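Local atomic coordinates of MIP07328p (Drosophila melanogaster, PDB entry 6FKK), a protein that probably acts as an axon guidance cue, a membrane-bound semaphorin that signals between cells by binding semaphorin receptors and repelling growing axons. Residues 487-492 against 529-534. Residues are numbered along the deposited sequence; the frame is centred on the assembly and turned at random.
Sequences CLSLQD and AAALLC
Two short helices of the PSI domain (plexin repeat), the small cysteine-rich module that follows the seven-bladed sema propeller, meet here: helix 484-489 early in the module and helix 527-533 at its end. L488 supplies the bump. Its side chain leaves the first helix toward the second, and the CD2 branch enters a shallow hollow at the C-terminal end of helix 527-533, floored by the A530 carbonyl and walled by L533 CB and C534. Within it the methyl L488 CD2 lies 3.9 Å from C534 CB and also touches the backbone N of C534. A branched leucine suits this place because one methyl can probe the far helix while CB stays against A530. Alanine at 530 is equally apt: its CB points toward L488 and sits 3.5 Å from L488 O, so the backbones come close, with L488 CA and A531 CA 5.6 Å apart. S522 and S525 also touch the A530 methyl, and W497 packs against L488 from the strand 495-498.

S489 lies beside A531, its OG 3.9 Å from A531 CB. That hydroxyl, anti to the carbonyl carbon (chi1 -66°), turns back to hydrogen-bond L485 O in its own helix, so a small polar residue fits this partly solvent-open place. No hydrogen bond joins the two segments. One disulfide, C534 to C484, joins the two helices covalently, tying the end of the second to the start of the first; C487, on the other hand, bonds to C504 of strand 503-506. The A530 carbonyl oxygen, over which the L488 CD2 methyl lies, is not left without a polar partner: it accepts an i+3 hydrogen bond from L533 N, 3.0 Å from N to A530 O, in the last turn of the helix.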
ATOM      1  N   CYS A 487      31.421   4.121   1.916  1.00 97.55           N
ATOM      2  CA  CYS A 487      30.574   4.531   3.032  1.00 93.79           C
ATOM      3  C   CYS A 487      30.016   5.934   2.813  1.00 88.02           C
ATOM      4  O   CYS A 487      28.878   6.225   3.200  1.00 91.85           O
ATOM      5  CB  CYS A 487      31.368   4.457   4.337  1.00 86.31           C
ATOM      6  SG  CYS A 487      30.426   4.693   5.869  1.00 93.64           S
ATOM      7  N   LEU A 488      30.800   6.813   2.184  1.00 81.08           N
ATOM      8  CA  LEU A 488      30.341   8.166   1.890  1.00 80.20           C
ATOM      9  C   LEU A 488      29.574   8.242   0.576  1.00 85.46           C
ATOM     10  O   LEU A 488      28.623   9.023   0.463  1.00 90.86           O
ATOM     11  CB  LEU A 488      31.530   9.131   1.862  1.00 68.06           C
ATOM     12  CG  LEU A 488      31.737   9.952   3.139  1.00 65.98           C
ATOM     13  CD1 LEU A 488      31.793   9.060   4.369  1.00 73.00           C
ATOM     14  CD2 LEU A 488      32.991  10.800   3.047  1.00 79.06           C
ATOM     15  N   SER A 489      29.964   7.445  -0.422  1.00 81.19           N
ATOM     16  CA  SER A 489      29.227   7.426  -1.682  1.00 83.19           C
ATOM     17  C   SER A 489      27.854   6.791  -1.534  1.00 77.48           C
ATOM     18  O   SER A 489      26.963   7.076  -2.340  1.00 89.57           O
ATOM     19  CB  SER A 489      30.024   6.685  -2.757  1.00 90.92           C
ATOM     20  OG  SER A 489      31.211   7.383  -3.090  1.00 99.60           O
ATOM     21  N   LEU A 490      27.664   5.936  -0.526  1.00 68.71           N
ATOM     22  CA  LEU A 490      26.361   5.313  -0.319  1.00 55.73           C
ATOM     23  C   LEU A 490      25.296   6.361  -0.019  1.00 54.78           C
ATOM     24  O   LEU A 490      24.154   6.246  -0.478  1.00 70.62           O
ATOM     25  CB  LEU A 490      26.445   4.290   0.813  1.00 53.08           C
ATOM     26  CG  LEU A 490      25.203   3.434   1.068  1.00 78.29           C
ATOM     27  CD1 LEU A 490      24.893   2.553  -0.137  1.00 85.57           C
ATOM     28  CD2 LEU A 490      25.375   2.592   2.325  1.00 80.72           C
ATOM     29  N   GLN A 491      25.661   7.395   0.742  1.00 59.26           N
ATOM     30  CA  GLN A 491      24.756   8.483   1.113  1.00 62.45           C
ATOM     31  C   GLN A 491      23.516   7.973   1.844  1.00 63.26           C
ATOM     32  O   GLN A 491      22.444   8.580   1.774  1.00 66.44           O
ATOM     33  CB  GLN A 491      24.366   9.321  -0.105  1.00 52.31           C
ATOM     34  CG  GLN A 491      25.512  10.160  -0.636  1.00 66.82           C
ATOM     35  CD  GLN A 491      25.074  11.122  -1.716  1.00 77.55           C
ATOM     36  OE1 GLN A 491      24.365  10.745  -2.649  1.00 71.44           O
ATOM     37  NE2 GLN A 491      25.485  12.379  -1.589  1.00 68.64           N
ATOM     38  N   ASP A 492      23.655   6.856   2.552  1.00 59.46           N
ATOM     39  CA  ASP A 492      22.621   6.407   3.475  1.00 48.14           C
ATOM     40  C   ASP A 492      22.698   7.247   4.743  1.00 67.11           C
ATOM     41  O   ASP A 492      23.768   7.326   5.358  1.00 66.81           O
ATOM     42  CB  ASP A 492      22.802   4.920   3.806  1.00 49.07           C
ATOM     43  CG  ASP A 492      21.580   4.303   4.485  1.00 69.99           C
ATOM     44  OD1 ASP A 492      21.017   4.925   5.410  1.00 70.57           O
ATOM     45  OD2 ASP A 492      21.187   3.183   4.091  1.00 72.54           O
ATOM     46  N   ALA A 529      31.444  14.149  -4.838  1.00 98.85           N
ATOM     47  CA  ALA A 529      31.788  15.210  -3.899  1.00 95.48           C
ATOM     48  C   ALA A 529      31.825  14.697  -2.466  1.00101.18           C
ATOM     49  O   ALA A 529      32.543  15.254  -1.628  1.00105.41           O
ATOM     50  CB  ALA A 529      30.797  16.368  -4.027  1.00 90.86           C
ATOM     51  N   ALA A 530      31.066  13.640  -2.166  1.00105.85           N
ATOM     52  CA  ALA A 530      31.110  13.050  -0.832  1.00103.35           C
ATOM     53  C   ALA A 530      32.424  12.317  -0.601  1.00 99.46           C
ATOM     54  O   ALA A 530      33.077  12.503   0.431  1.00 97.18           O
ATOM     55  CB  ALA A 530      29.924  12.105  -0.632  1.00100.66           C
ATOM     56  N   ALA A 531      32.835  11.484  -1.563  1.00101.58           N
ATOM     57  CA  ALA A 531      34.073  10.725  -1.423  1.00 95.12           C
ATOM     58  C   ALA A 531      35.301  11.621  -1.325  1.00 92.78           C
ATOM     59  O   ALA A 531      36.357  11.158  -0.882  1.00106.60           O
ATOM     60  CB  ALA A 531      34.229   9.755  -2.596  1.00 87.98           C
ATOM     61  N   LEU A 532      35.192  12.890  -1.730  1.00 89.42           N
ATOM     62  CA  LEU A 532      36.311  13.811  -1.569  1.00100.56           C
ATOM     63  C   LEU A 532      36.568  14.113  -0.098  1.00 98.55           C
ATOM     64  O   LEU A 532      37.722  14.276   0.317  1.00105.21           O
ATOM     65  CB  LEU A 532      36.050  15.104  -2.342  1.00105.79           C
ATOM     66  CG  LEU A 532      35.978  14.987  -3.866  1.00101.58           C
ATOM     67  CD1 LEU A 532      35.798  16.358  -4.504  1.00102.00           C
ATOM     68  CD2 LEU A 532      37.212  14.284  -4.417  1.00 80.00           C
ATOM     69  N   LEU A 533      35.503  14.195   0.704  1.00105.80           N
ATOM     70  CA  LEU A 533      35.667  14.398   2.140  1.00114.77           C
ATOM     71  C   LEU A 533      36.407  13.235   2.786  1.00123.51           C
ATOM     72  O   LEU A 533      37.122  13.428   3.776  1.00121.79           O
ATOM     73  CB  LEU A 533      34.304  14.592   2.809  1.00100.31           C
ATOM     74  CG  LEU A 533      33.616  15.961   2.755  1.00 94.14           C
ATOM     75  CD1 LEU A 533      33.247  16.367   1.334  1.00104.56           C
ATOM     76  CD2 LEU A 533      32.382  15.954   3.645  1.00 77.91           C
ATOM     77  N   CYS A 534      36.247  12.029   2.245  1.00123.73           N
ATOM     78  CA  CYS A 534      36.966  10.878   2.767  1.00121.19           C
ATOM     79  C   CYS A 534      38.472  11.094   2.614  1.00139.31           C
ATOM     80  O   CYS A 534      38.921  11.610   1.583  1.00151.27           O
ATOM     81  CB  CYS A 534      36.537   9.599   2.042  1.00120.85           C
ATOM     82  SG  CYS A 534      37.506   8.157   2.535  1.00150.59           S
TER